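Long-range contacts in ribonuclease P protein component 3 (Thermococcus kodakarensis KOD1, PDB 3WYZ), which probably serves as a protein subunit of ribonuclease P, the RNA-containing enzyme that matures tRNA precursors by cleaving off their 5' extensions: residues Y12-V18 / F31-T37; R19-H24 / F36-L40; Y62-A66 / T215-K219; V171-I175 / S208-P213. The contacts are given in a common frame with arbitrary orientation. Residues are numbered along the deposited sequence.

Interaction 1: residues Y12-V18 / F31-T37; sequences YFVEMDV and FDEVVFT
The first beta-alpha-beta unit of this TIM-barrel-like fold pairs parallel strands 14-18 and 33-37, axes 4.8 Å apart and 7° from parallel. Glu15 N donates to Glu33 O (2.9 Å) and Val35 N to Glu15 O (2.8 Å). A beta bulge follows: Met16 turns to phi/psi -84/-16, and Val18 N reaches Val35 O (3.3 Å), so the extra residue is on strand 14-18; Val18 then pairs with Phe36, Thr37 N reaching Val18 O at 2.7 Å. Glu15 (chi1 t, chi2 p) curls forward so that OE1 accepts from Asp17 N (2.8 Å) and bonds Thr176, a buried acid whose oxygens are satisfied by hydrogen bonds. Glu15 CB lies over the Phe31 ring (chi1 m), 3.9 Å from the centroid. Beta-branched Val18 (m) and Val34 (t) interlock, Val18 CG2 to Val34 CG1 3.3 Å. Tyr12 (t) spreads its ring over Asp32 CB, 3.6 Å from the centroid, and its OH donates to Glu33 OE2 (2.7 Å). Asp17 (t), also salt-bridged to Arg19, accepts through OD1 from Thr37 OG1 (m) at 2.6 Å.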
loop_
_atom_site.group_PDB
_atom_site.type_symbol
_atom_site.label_atom_id
_atom_site.label_comp_id
_atom_site.label_asym_id
_atom_site.label_seq_id
_atom_site.Cartn_x
_atom_site.Cartn_y
_atom_site.Cartn_z
ATOM N N TYR A 12 -9.704 14.690 -7.644
ATOM C CA TYR A 12 -9.636 13.340 -8.184
ATOM C C TYR A 12 -8.982 12.429 -7.143
ATOM O O TYR A 12 -7.902 12.737 -6.647
ATOM C CB TYR A 12 -8.839 13.339 -9.487
ATOM C CG TYR A 12 -8.930 12.040 -10.249
ATOM C CD1 TYR A 12 -8.026 11.000 -10.004
ATOM C CD2 TYR A 12 -9.921 11.837 -11.207
ATOM C CE1 TYR A 12 -8.110 9.798 -10.694
ATOM C CE2 TYR A 12 -10.011 10.639 -11.899
ATOM C CZ TYR A 12 -9.104 9.625 -11.637
ATOM O OH TYR A 12 -9.191 8.436 -12.315
ATOM N N PHE A 13 -9.627 11.311 -6.818
ATOM C CA PHE A 13 -9.171 10.446 -5.723
ATOM C C PHE A 13 -9.108 8.974 -6.122
ATOM O O PHE A 13 -10.009 8.474 -6.781
ATOM C CB PHE A 13 -10.095 10.613 -4.512
ATOM C CG PHE A 13 -10.223 12.038 -4.044
ATOM C CD1 PHE A 13 -9.133 12.699 -3.484
ATOM C CD2 PHE A 13 -11.424 12.723 -4.172
ATOM C CE1 PHE A 13 -9.242 14.011 -3.057
ATOM C CE2 PHE A 13 -11.541 14.034 -3.742
ATOM C CZ PHE A 13 -10.448 14.680 -3.188
ATOM N N VAL A 14 -8.044 8.289 -5.700
ATOM C CA VAL A 14 -7.825 6.874 -6.028
ATOM C C VAL A 14 -7.613 6.053 -4.752
ATOM O O VAL A 14 -6.823 6.428 -3.897
ATOM C CB VAL A 14 -6.603 6.692 -6.937
ATOM C CG1 VAL A 14 -6.323 5.210 -7.187
ATOM C CG2 VAL A 14 -6.803 7.438 -8.254
ATOM N N GLU A 15 -8.329 4.940 -4.630
ATOM C CA GLU A 15 -8.143 4.021 -3.505
ATOM C C GLU A 15 -7.288 2.851 -3.981
ATOM O O GLU A 15 -7.728 2.056 -4.798
ATOM C CB GLU A 15 -9.502 3.552 -2.978
ATOM C CG GLU A 15 -9.473 2.459 -1.915
ATOM C CD GLU A 15 -8.459 2.693 -0.807
ATOM O OE1 GLU A 15 -7.289 2.325 -0.998
ATOM O OE2 GLU A 15 -8.840 3.211 0.267
ATOM N N MET A 16 -6.064 2.773 -3.460
ATOM C CA MET A 16 -5.047 1.844 -3.946
ATOM C C MET A 16 -5.127 0.439 -3.369
ATOM O O MET A 16 -4.521 -0.474 -3.915
ATOM C CB MET A 16 -3.649 2.394 -3.653
ATOM C CG MET A 16 -3.272 3.621 -4.456
ATOM S SD MET A 16 -3.215 3.289 -6.217
ATOM C CE MET A 16 -1.650 2.420 -6.363
ATOM N N ASP A 17 -5.867 0.253 -2.282
ATOM C CA ASP A 17 -5.851 -1.022 -1.580
ATOM C C ASP A 17 -7.150 -1.274 -0.809
ATOM O O ASP A 17 -7.347 -0.753 0.281
ATOM C CB ASP A 17 -4.632 -1.040 -0.647
ATOM C CG ASP A 17 -4.405 -2.375 0.028
ATOM O OD1 ASP A 17 -4.989 -3.384 -0.413
ATOM O OD2 ASP A 17 -3.614 -2.396 1.003
ATOM N N VAL A 18 -8.043 -2.051 -1.418
ATOM C CA VAL A 18 -9.215 -2.606 -0.739
ATOM C C VAL A 18 -9.259 -4.104 -1.031
ATOM O O VAL A 18 -8.961 -4.535 -2.143
ATOM C CB VAL A 18 -10.534 -1.929 -1.174
ATOM C CG1 VAL A 18 -10.579 -0.494 -0.691
ATOM C CG2 VAL A 18 -10.713 -1.960 -2.674
ATOM N N PHE A 31 -14.498 7.113 -4.633
ATOM C CA PHE A 31 -13.222 7.272 -5.334
ATOM C C PHE A 31 -13.394 7.094 -6.836
ATOM O O PHE A 31 -14.267 6.355 -7.285
ATOM C CB PHE A 31 -12.198 6.274 -4.799
ATOM C CG PHE A 31 -11.842 6.495 -3.358
ATOM C CD1 PHE A 31 -12.568 5.871 -2.343
ATOM C CD2 PHE A 31 -10.790 7.338 -3.008
ATOM C CE1 PHE A 31 -12.247 6.077 -1.011
ATOM C CE2 PHE A 31 -10.468 7.553 -1.676
ATOM C CZ PHE A 31 -11.196 6.922 -0.675
ATOM N N ASP A 32 -12.548 7.776 -7.600
ATOM C CA ASP A 32 -12.585 7.708 -9.060
ATOM C C ASP A 32 -12.048 6.386 -9.605
ATOM O O ASP A 32 -12.482 5.925 -10.662
ATOM C CB ASP A 32 -11.808 8.877 -9.657
ATOM C CG ASP A 32 -12.470 10.207 -9.379
ATOM O OD1 ASP A 32 -12.442 10.665 -8.216
ATOM O OD2 ASP A 32 -13.034 10.788 -10.326
ATOM N N GLU A 33 -11.086 5.801 -8.896
ATOM C CA GLU A 33 -10.575 4.473 -9.216
ATOM C C GLU A 33 -10.387 3.697 -7.926
ATOM O O GLU A 33 -9.970 4.260 -6.912
ATOM C CB GLU A 33 -9.234 4.560 -9.942
ATOM C CG GLU A 33 -9.236 5.439 -11.181
ATOM C CD GLU A 33 -7.930 5.360 -11.959
ATOM O OE1 GLU A 33 -7.509 4.228 -12.297
ATOM O OE2 GLU A 33 -7.333 6.429 -12.239
ATOM N N VAL A 34 -10.688 2.405 -7.967
ATOM C CA VAL A 34 -10.506 1.539 -6.808
ATOM C C VAL A 34 -9.763 0.276 -7.229
ATOM O O VAL A 34 -10.222 -0.462 -8.099
ATOM C CB VAL A 34 -11.850 1.166 -6.143
ATOM C CG1 VAL A 34 -11.615 0.334 -4.893
ATOM C CG2 VAL A 34 -12.638 2.418 -5.787
ATOM N N VAL A 35 -8.605 0.048 -6.615
ATOM C CA VAL A 35 -7.803 -1.138 -6.870
ATOM C C VAL A 35 -8.189 -2.243 -5.880
ATOM O O VAL A 35 -8.152 -2.032 -4.675
ATOM C CB VAL A 35 -6.303 -0.814 -6.734
ATOM C CG1 VAL A 35 -5.452 -2.059 -6.966
ATOM C CG2 VAL A 35 -5.905 0.305 -7.695
ATOM N N PHE A 36 -8.575 -3.408 -6.394
ATOM C CA PHE A 36 -8.857 -4.564 -5.554
ATOM C C PHE A 36 -7.575 -5.352 -5.296
ATOM O O PHE A 36 -6.891 -5.762 -6.229
ATOM C CB PHE A 36 -9.903 -5.476 -6.196
ATOM C CG PHE A 36 -10.265 -6.663 -5.344
ATOM C CD1 PHE A 36 -9.533 -7.844 -5.427
ATOM C CD2 PHE A 36 -11.324 -6.595 -4.456
ATOM C CE1 PHE A 36 -9.856 -8.936 -4.638
ATOM C CE2 PHE A 36 -11.655 -7.681 -3.666
ATOM C CZ PHE A 36 -10.920 -8.853 -3.758
ATOM N N THR A 37 -7.259 -5.565 -4.024
ATOM C CA THR A 37 -6.040 -6.258 -3.635
ATOM C C THR A 37 -6.338 -7.697 -3.206
ATOM O O THR A 37 -7.168 -7.935 -2.325
ATOM C CB THR A 37 -5.341 -5.515 -2.482
ATOM O OG1 THR A 37 -4.987 -4.190 -2.912
ATOM C CG2 THR A 37 -4.088 -6.259 -2.041
#

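Interaction 2: residues R19-H24 / F36-L40; sequences RDEEAH and FTKKL
Within the first beta-alpha-beta unit of the barrel, the turn leaving strand 14-18 and the start of helix 21-30 lie against the strand that follows, 33-41. Arg19, Phe36 and Thr37 carry the contact. Arg19, at phi/psi -121/9, turns the chain out of the sheet; its CA stands 4.9 Å from that of Thr37 and makes a CA-H...O contact with Thr37 O (3.6 Å). Its long side chain (chi1 m, then t, t) extends past Thr37, with Arg19 CG 3.8 Å from Thr37 CB, so methylenes pack on a small beta-branched residue while the guanidinium goes on to Asp17 and Glu180. Lys39, also paired with Glu180, lies alongside, NZ 4.2 Å from Arg19 NH1; the shared carboxylate lets these like charges coexist. Phe36 (chi1 t, chi2 -88°) faces the helix start: its CE2 is 3.8 Å from Arg19 C and 3.9 Å from Asp20 N, and Tyr62 stacks on its ring. Asp20 is the N-cap, OD2 weakly accepting from Ala23 N at 3.5 Å, while its carbonyl O takes His24 N (2.9 Å) in the first helical turn. His24 (chi1 t) points back to the strand, bringing ND1 to 3.7 Å from Phe36 CB.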
loop_
_atom_site.group_PDB
_atom_site.type_symbol
_atom_site.label_atom_id
_atom_site.label_comp_id
_atom_site.label_asym_id
_atom_site.label_seq_id
_atom_site.Cartn_x
_atom_site.Cartn_y
_atom_site.Cartn_z
ATOM N N ARG A 19 -9.636 -4.894 -0.031
ATOM C CA ARG A 19 -9.462 -6.347 -0.093
ATOM C C ARG A 19 -10.758 -7.153 0.038
ATOM O O ARG A 19 -10.708 -8.376 0.146
ATOM C CB ARG A 19 -8.474 -6.772 0.993
ATOM C CG ARG A 19 -7.096 -6.159 0.823
ATOM C CD ARG A 19 -6.325 -6.095 2.129
ATOM N NE ARG A 19 -5.082 -5.345 1.977
ATOM C CZ ARG A 19 -4.150 -5.231 2.920
ATOM N NH1 ARG A 19 -4.303 -5.826 4.100
ATOM N NH2 ARG A 19 -3.053 -4.523 2.678
ATOM N N ASP A 20 -11.901 -6.470 -0.005
ATOM C CA ASP A 20 -13.214 -7.094 0.199
ATOM C C ASP A 20 -14.202 -6.645 -0.890
ATOM O O ASP A 20 -14.166 -5.491 -1.331
ATOM C CB ASP A 20 -13.739 -6.715 1.591
ATOM C CG ASP A 20 -15.030 -7.427 1.955
ATOM O OD1 ASP A 20 -15.009 -8.666 2.109
ATOM O OD2 ASP A 20 -16.064 -6.748 2.111
ATOM N N GLU A 21 -15.070 -7.563 -1.318
ATOM C CA GLU A 21 -16.087 -7.276 -2.342
ATOM C C GLU A 21 -16.966 -6.079 -1.994
ATOM O O GLU A 21 -17.075 -5.135 -2.783
ATOM C CB GLU A 21 -17.011 -8.478 -2.552
ATOM C CG GLU A 21 -16.670 -9.354 -3.741
ATOM C CD GLU A 21 -17.784 -10.328 -4.094
ATOM O OE1 GLU A 21 -18.725 -10.503 -3.287
ATOM O OE2 GLU A 21 -17.717 -10.924 -5.188
ATOM N N GLU A 22 -17.608 -6.137 -0.825
ATOM C CA GLU A 22 -18.525 -5.077 -0.404
ATOM C C GLU A 22 -17.801 -3.749 -0.185
ATOM O O GLU A 22 -18.352 -2.683 -0.448
ATOM C CB GLU A 22 -19.276 -5.473 0.871
ATOM C CG GLU A 22 -20.244 -6.630 0.686
ATOM C CD GLU A 22 -21.103 -6.874 1.913
ATOM O OE1 GLU A 22 -21.607 -5.883 2.492
ATOM O OE2 GLU A 22 -21.280 -8.056 2.298
ATOM N N ALA A 23 -16.570 -3.829 0.313
ATOM C CA ALA A 23 -15.723 -2.653 0.489
ATOM C C ALA A 23 -15.438 -1.996 -0.863
ATOM O O ALA A 23 -15.492 -0.774 -0.991
ATOM C CB ALA A 23 -14.416 -3.042 1.175
ATOM N N HIS A 24 -15.144 -2.824 -1.863
ATOM C CA HIS A 24 -14.872 -2.353 -3.216
ATOM C C HIS A 24 -16.081 -1.643 -3.833
ATOM O O HIS A 24 -15.946 -0.537 -4.349
ATOM C CB HIS A 24 -14.447 -3.521 -4.103
ATOM C CG HIS A 24 -13.949 -3.102 -5.449
ATOM N ND1 HIS A 24 -12.606 -3.030 -5.755
ATOM C CD2 HIS A 24 -14.612 -2.734 -6.571
ATOM C CE1 HIS A 24 -12.466 -2.640 -7.008
ATOM N NE2 HIS A 24 -13.668 -2.446 -7.522
ATOM N N PHE A 36 -8.575 -3.408 -6.394
ATOM C CA PHE A 36 -8.857 -4.564 -5.554
ATOM C C PHE A 36 -7.575 -5.352 -5.296
ATOM O O PHE A 36 -6.891 -5.762 -6.229
ATOM C CB PHE A 36 -9.903 -5.476 -6.196
ATOM C CG PHE A 36 -10.265 -6.663 -5.344
ATOM C CD1 PHE A 36 -9.533 -7.844 -5.427
ATOM C CD2 PHE A 36 -11.324 -6.595 -4.456
ATOM C CE1 PHE A 36 -9.856 -8.936 -4.638
ATOM C CE2 PHE A 36 -11.655 -7.681 -3.666
ATOM C CZ PHE A 36 -10.920 -8.853 -3.758
ATOM N N THR A 37 -7.259 -5.565 -4.024
ATOM C CA THR A 37 -6.040 -6.258 -3.635
ATOM C C THR A 37 -6.338 -7.697 -3.206
ATOM O O THR A 37 -7.168 -7.935 -2.325
ATOM C CB THR A 37 -5.341 -5.515 -2.482
ATOM O OG1 THR A 37 -4.987 -4.190 -2.912
ATOM C CG2 THR A 37 -4.088 -6.259 -2.041
ATOM N N LYS A 38 -5.673 -8.651 -3.852
ATOM C CA LYS A 38 -5.750 -10.048 -3.451
ATOM C C LYS A 38 -4.617 -10.328 -2.470
ATOM O O LYS A 38 -3.443 -10.206 -2.813
ATOM C CB LYS A 38 -5.631 -10.969 -4.666
ATOM C CG LYS A 38 -5.752 -12.452 -4.340
ATOM C CD LYS A 38 -5.159 -13.316 -5.442
ATOM C CE LYS A 38 -5.340 -14.800 -5.151
ATOM N NZ LYS A 38 -4.609 -15.254 -3.936
ATOM N N LYS A 39 -4.978 -10.695 -1.248
ATOM C CA LYS A 39 -4.005 -11.017 -0.216
ATOM C C LYS A 39 -3.463 -12.421 -0.470
ATOM O O LYS A 39 -4.233 -13.359 -0.686
ATOM C CB LYS A 39 -4.658 -10.915 1.161
ATOM C CG LYS A 39 -3.677 -10.854 2.320
ATOM C CD LYS A 39 -4.346 -10.292 3.565
ATOM C CE LYS A 39 -3.410 -10.315 4.760
ATOM N NZ LYS A 39 -3.990 -9.613 5.938
ATOM N N LEU A 40 -2.140 -12.558 -0.460
ATOM C CA LEU A 40 -1.489 -13.808 -0.842
ATOM C C LEU A 40 -0.397 -14.232 0.144
ATOM O O LEU A 40 0.664 -13.613 0.212
ATOM C CB LEU A 40 -0.900 -13.663 -2.242
ATOM C CG LEU A 40 -0.198 -14.879 -2.840
ATOM C CD1 LEU A 40 -1.063 -16.129 -2.717
ATOM C CD2 LEU A 40 0.164 -14.610 -4.294
#

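Interaction 3: residues Y62-A66 / T215-K219; sequences YGKVA and TIVWK
The last helix of this TIM-barrel-like protein meets the entry to strand 65-70, mainly through one lysine; the two segments bury 192 Å². Helical geometry is loose at 215-217. Thr215 lies beyond reach of 62-66, but its carbonyl O receives a weak hydrogen bond from Trp218 NE1 (3.1 Å). Ile216 does not touch 62-66; it turns its side chain to Met16 and Leu88. Val217 (chi1 m) provides the acceptor: its carbonyl O takes Lys64 NZ at 2.9 Å, and the CA atoms of Val217 and Lys64 are 7.7 Å apart. A lysine suits this place because its length spans that gap: Lys64 runs m, m, t, t from a CB pointing at the helix. Trp218 (chi1 p) points away; Trp218 O is 3.9 Å from Lys64 NZ. Lys219, the last modelled residue, has positive phi (65°); its side chain lies beside Lys64, and Lys219 NZ is 3.5 Å from Val65 O, without a hydrogen bond. Gly63 (phi/psi 95/-80) lets the chain leave helix 48-62 for the strand, a conformation that would jam a CB against the preceding carbonyl. Helix 211-217 sits across the N-terminal ends of the barrel strands, Val217 touching Met16 and Glu33, and Lys219 reaching Leu88 of strand 88-92.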
loop_
_atom_site.group_PDB
_atom_site.type_symbol
_atom_site.label_atom_id
_atom_site.label_comp_id
_atom_site.label_asym_id
_atom_site.label_seq_id
_atom_site.Cartn_x
_atom_site.Cartn_y
_atom_site.Cartn_z
ATOM N N TYR A 62 -13.086 -6.899 -11.189
ATOM C CA TYR A 62 -12.803 -5.594 -10.576
ATOM C C TYR A 62 -12.111 -4.574 -11.481
ATOM O O TYR A 62 -12.184 -3.375 -11.213
ATOM C CB TYR A 62 -11.948 -5.783 -9.330
ATOM C CG TYR A 62 -12.565 -6.689 -8.299
ATOM C CD1 TYR A 62 -13.566 -6.231 -7.453
ATOM C CD2 TYR A 62 -12.139 -8.006 -8.167
ATOM C CE1 TYR A 62 -14.129 -7.064 -6.505
ATOM C CE2 TYR A 62 -12.689 -8.843 -7.222
ATOM C CZ TYR A 62 -13.680 -8.371 -6.392
ATOM O OH TYR A 62 -14.218 -9.216 -5.451
ATOM N N GLY A 63 -11.428 -5.040 -12.522
ATOM C CA GLY A 63 -10.699 -4.160 -13.438
ATOM C C GLY A 63 -9.239 -4.021 -13.049
ATOM O O GLY A 63 -8.370 -4.662 -13.642
ATOM N N LYS A 64 -8.974 -3.169 -12.058
ATOM C CA LYS A 64 -7.622 -2.966 -11.538
ATOM C C LYS A 64 -7.380 -3.903 -10.360
ATOM O O LYS A 64 -8.181 -3.956 -9.424
ATOM C CB LYS A 64 -7.427 -1.516 -11.096
ATOM C CG LYS A 64 -7.555 -0.499 -12.221
ATOM C CD LYS A 64 -6.345 -0.554 -13.133
ATOM C CE LYS A 64 -6.378 0.503 -14.230
ATOM N NZ LYS A 64 -5.314 0.341 -15.268
ATOM N N VAL A 65 -6.275 -4.636 -10.406
ATOM C CA VAL A 65 -5.973 -5.636 -9.393
ATOM C C VAL A 65 -4.547 -5.472 -8.873
ATOM O O VAL A 65 -3.606 -5.288 -9.653
ATOM C CB VAL A 65 -6.174 -7.076 -9.939
ATOM C CG1 VAL A 65 -5.774 -8.116 -8.901
ATOM C CG2 VAL A 65 -7.625 -7.294 -10.345
ATOM N N ALA A 66 -4.401 -5.533 -7.550
ATOM C CA ALA A 66 -3.084 -5.573 -6.912
ATOM C C ALA A 66 -2.883 -6.912 -6.217
ATOM O O ALA A 66 -3.841 -7.563 -5.805
ATOM C CB ALA A 66 -2.944 -4.443 -5.921
ATOM N N THR A 215 0.532 7.808 -10.937
ATOM C CA THR A 215 1.856 7.372 -11.390
ATOM C C THR A 215 2.002 5.845 -11.461
ATOM O O THR A 215 2.928 5.340 -12.098
ATOM C CB THR A 215 2.942 7.969 -10.461
ATOM O OG1 THR A 215 2.847 9.399 -10.501
ATOM C CG2 THR A 215 4.350 7.554 -10.864
ATOM N N ILE A 216 1.096 5.122 -10.803
ATOM C CA ILE A 216 1.171 3.659 -10.681
ATOM C C ILE A 216 0.062 2.930 -11.452
ATOM O O ILE A 216 0.329 1.929 -12.125
ATOM C CB ILE A 216 1.075 3.238 -9.194
ATOM C CG1 ILE A 216 2.156 3.946 -8.371
ATOM C CG2 ILE A 216 1.189 1.724 -9.046
ATOM C CD1 ILE A 216 1.880 3.962 -6.882
ATOM N N VAL A 217 -1.173 3.427 -11.334
ATOM C CA VAL A 217 -2.355 2.705 -11.819
ATOM C C VAL A 217 -2.536 2.677 -13.335
ATOM O O VAL A 217 -3.406 1.962 -13.824
ATOM C CB VAL A 217 -3.674 3.249 -11.217
ATOM C CG1 VAL A 217 -3.687 3.087 -9.701
ATOM C CG2 VAL A 217 -3.933 4.689 -11.655
ATOM N N TRP A 218 -1.757 3.463 -14.075
ATOM C CA TRP A 218 -1.790 3.401 -15.545
ATOM C C TRP A 218 -1.546 1.970 -16.052
ATOM O O TRP A 218 -2.050 1.587 -17.102
ATOM C CB TRP A 218 -0.776 4.371 -16.158
ATOM C CG TRP A 218 0.654 4.033 -15.845
ATOM C CD1 TRP A 218 1.382 4.457 -14.770
ATOM C CD2 TRP A 218 1.517 3.185 -16.607
ATOM N NE1 TRP A 218 2.649 3.932 -14.821
ATOM C CE2 TRP A 218 2.759 3.146 -15.937
ATOM C CE3 TRP A 218 1.363 2.454 -17.793
ATOM C CZ2 TRP A 218 3.841 2.405 -16.413
ATOM C CZ3 TRP A 218 2.441 1.717 -18.266
ATOM C CH2 TRP A 218 3.663 1.700 -17.574
ATOM N N LYS A 219 -0.750 1.212 -15.302
ATOM C CA LYS A 219 -0.729 -0.239 -15.388
ATOM C C LYS A 219 -0.240 -0.793 -16.703
ATOM O O LYS A 219 -0.572 -1.928 -17.044
ATOM C CB LYS A 219 -2.120 -0.796 -15.144
ATOM C CG LYS A 219 -2.069 -2.255 -14.744
ATOM C CD LYS A 219 -3.283 -2.641 -13.941
ATOM C CE LYS A 219 -3.473 -1.699 -12.766
ATOM N NZ LYS A 219 -3.107 -2.308 -11.475
#

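Interaction 4: residues V171-I175 / S208-P213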
loop_
_atom_site.group_PDB
_atom_site.type_symbol
_atom_site.label_atom_id
_atom_site.label_comp_id
_atom_site.label_asym_id
_atom_site.label_seq_id
_atom_site.Cartn_x
_atom_site.Cartn_y
_atom_site.Cartn_z
ATOM N N VAL A 171 10.203 10.063 -1.750
ATOM C CA VAL A 171 9.758 8.711 -2.077
ATOM C C VAL A 171 8.282 8.797 -2.449
ATOM O O VAL A 171 7.535 9.524 -1.796
ATOM C CB VAL A 171 9.913 7.739 -0.885
ATOM C CG1 VAL A 171 9.519 6.321 -1.292
ATOM C CG2 VAL A 171 11.336 7.752 -0.354
ATOM N N PRO A 172 7.853 8.077 -3.500
ATOM C CA PRO A 172 6.417 8.076 -3.792
ATOM C C PRO A 172 5.625 7.479 -2.634
ATOM O O PRO A 172 6.157 6.660 -1.885
ATOM C CB PRO A 172 6.302 7.187 -5.037
ATOM C CG PRO A 172 7.675 7.174 -5.643
ATOM C CD PRO A 172 8.625 7.298 -4.489
ATOM N N ARG A 173 4.369 7.889 -2.484
ATOM C CA ARG A 173 3.532 7.383 -1.401
ATOM C C ARG A 173 2.055 7.558 -1.694
ATOM O O ARG A 173 1.668 8.327 -2.564
ATOM C CB ARG A 173 3.872 8.065 -0.076
ATOM C CG ARG A 173 3.588 9.565 -0.033
ATOM C CD ARG A 173 4.652 10.345 -0.791
ATOM N NE ARG A 173 4.488 11.782 -0.666
ATOM C CZ ARG A 173 5.408 12.682 -1.007
ATOM N NH1 ARG A 173 6.589 12.307 -1.512
ATOM N NH2 ARG A 173 5.138 13.972 -0.839
ATOM N N PHE A 174 1.240 6.826 -0.952
ATOM C CA PHE A 174 -0.198 7.003 -0.994
ATOM C C PHE A 174 -0.820 6.632 0.342
ATOM O O PHE A 174 -0.243 5.850 1.102
ATOM C CB PHE A 174 -0.812 6.172 -2.124
ATOM C CG PHE A 174 -0.459 4.712 -2.079
ATOM C CD1 PHE A 174 -1.219 3.820 -1.339
ATOM C CD2 PHE A 174 0.611 4.223 -2.807
ATOM C CE1 PHE A 174 -0.905 2.474 -1.310
ATOM C CE2 PHE A 174 0.930 2.877 -2.785
ATOM C CZ PHE A 174 0.174 2.003 -2.030
ATOM N N ILE A 175 -1.981 7.221 0.624
ATOM C CA ILE A 175 -2.780 6.847 1.779
ATOM C C ILE A 175 -3.835 5.856 1.308
ATOM O O ILE A 175 -4.435 6.046 0.249
ATOM C CB ILE A 175 -3.501 8.052 2.422
ATOM C CG1 ILE A 175 -2.529 9.207 2.712
ATOM C CG2 ILE A 175 -4.236 7.618 3.685
ATOM C CD1 ILE A 175 -1.372 8.860 3.619
ATOM N N SER A 208 -1.243 12.367 -2.283
ATOM C CA SER A 208 -1.201 10.956 -1.895
ATOM C C SER A 208 -2.430 10.145 -2.340
ATOM O O SER A 208 -2.373 8.914 -2.397
ATOM C CB SER A 208 -1.017 10.833 -0.381
ATOM O OG SER A 208 0.217 11.406 0.018
ATOM N N LEU A 209 -3.540 10.819 -2.631
ATOM C CA LEU A 209 -4.729 10.164 -3.186
ATOM C C LEU A 209 -4.944 10.462 -4.672
ATOM O O LEU A 209 -5.752 9.806 -5.326
ATOM C CB LEU A 209 -5.972 10.589 -2.409
ATOM C CG LEU A 209 -6.077 10.138 -0.952
ATOM C CD1 LEU A 209 -7.361 10.685 -0.346
ATOM C CD2 LEU A 209 -6.023 8.617 -0.830
ATOM N N ASN A 210 -4.216 11.437 -5.207
ATOM C CA ASN A 210 -4.443 11.912 -6.569
ATOM C C ASN A 210 -3.226 11.628 -7.446
ATOM O O ASN A 210 -3.224 10.673 -8.236
ATOM C CB ASN A 210 -4.791 13.409 -6.530
ATOM C CG ASN A 210 -5.170 13.975 -7.889
ATOM O OD1 ASN A 210 -4.851 13.413 -8.938
ATOM N ND2 ASN A 210 -5.862 15.109 -7.872
ATOM N N PHE A 211 -2.178 12.425 -7.274
ATOM C CA PHE A 211 -1.036 12.411 -8.186
ATOM C C PHE A 211 -0.215 11.126 -8.134
ATOM O O PHE A 211 0.140 10.577 -9.174
ATOM C CB PHE A 211 -0.141 13.620 -7.909
ATOM C CG PHE A 211 1.117 13.628 -8.712
ATOM C CD1 PHE A 211 1.089 13.945 -10.064
ATOM C CD2 PHE A 211 2.334 13.311 -8.121
ATOM C CE1 PHE A 211 2.254 13.949 -10.815
ATOM C CE2 PHE A 211 3.499 13.313 -8.866
ATOM C CZ PHE A 211 3.459 13.630 -10.216
ATOM N N TYR A 212 0.102 10.653 -6.934
ATOM C CA TYR A 212 0.973 9.485 -6.789
ATOM C C TYR A 212 0.329 8.163 -7.198
ATOM O O TYR A 212 1.002 7.327 -7.794
ATOM C CB TYR A 212 1.539 9.397 -5.372
ATOM C CG TYR A 212 2.599 10.440 -5.106
ATOM C CD1 TYR A 212 3.855 10.347 -5.695
ATOM C CD2 TYR A 212 2.336 11.535 -4.294
ATOM C CE1 TYR A 212 4.823 11.304 -5.465
ATOM C CE2 TYR A 212 3.295 12.503 -4.067
ATOM C CZ TYR A 212 4.537 12.384 -4.649
ATOM O OH TYR A 212 5.493 13.346 -4.415
ATOM N N PRO A 213 -0.958 7.955 -6.871
ATOM C CA PRO A 213 -1.658 6.794 -7.419
ATOM C C PRO A 213 -1.715 6.792 -8.957
ATOM O O PRO A 213 -1.586 5.730 -9.574
ATOM C CB PRO A 213 -3.055 6.928 -6.819
ATOM C CG PRO A 213 -2.823 7.593 -5.511
ATOM C CD PRO A 213 -1.733 8.590 -5.789
#
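Small apolar contacts form the centre of this contact, where the last strand of the TIM-barrel-like sheet, 173-176, meets the break between helices 202-209 and 211-217. Ile175 CB lies 4.2 Å from Leu209 CD2, and the same methyl packs at 3.2 Å against Ile175 O; both side chains rest on Leu191 of helix 188-198. Phe174 presents its CB to Pro213 CG at 4.2 Å, while chi1 p carries its ring away from 208-213, toward Met16. Strand neighbours face opposite ways, so Ile175 and Phe174 serve different sides of the sheet. Pro172 CB sits 4.1 Å from Tyr212 CD1, and Arg173 N lies over a face of the tyrosine ring, a flat surface that suits backbone.

Strand 136-140 takes the backbone bonds of Phe174; on the other side, Ile175 N gives a weak hydrogen bond to Ser208 O (3.5 Å), and Phe174 CA approaches that oxygen at 3.2 Å. Compact Ser208 allows this, its CA 4.2 Å from Phe174 CA. Leu209 also bonds Val14 backbone to backbone, so 208-213 bridges the two outermost strands. The polar edge ends at Arg173 (chi1 p, chi2 m), buried against Trp163 and Val166 and curled so that Ser208 OG lies at its guanidinium edge and Tyr212 OH over one face. The geometry is too poor for a bond to that hydroxyl; Arg173 NH1 instead donates to Val171 O at 3.0 Å.

Interactions 1 and 4 are buried, interactions 2 and 3 only partly so. Parallel backbone pairing, broken by one bulge, dominates interaction 1; interaction 2 shares its Phe36 and Thr37 but relies on side-chain packing and, at its exposed end, on charges held by outside acids. Interactions 3 and 4 both use helix 211-217, the one through a lysine reaching a carbonyl, the other through apolar packing. The two outermost strands, 14-18 and 173-176, are bridged by the 208-213 region: Ser208 O faces Ile175 N, and Leu209 O lies 2.8 Å from Val14 N, a probable hydrogen bond. Phe36 O likewise probably bonds Ala66 N (2.8 Å), tying interactions 1 and 2 to the strand of interaction 3.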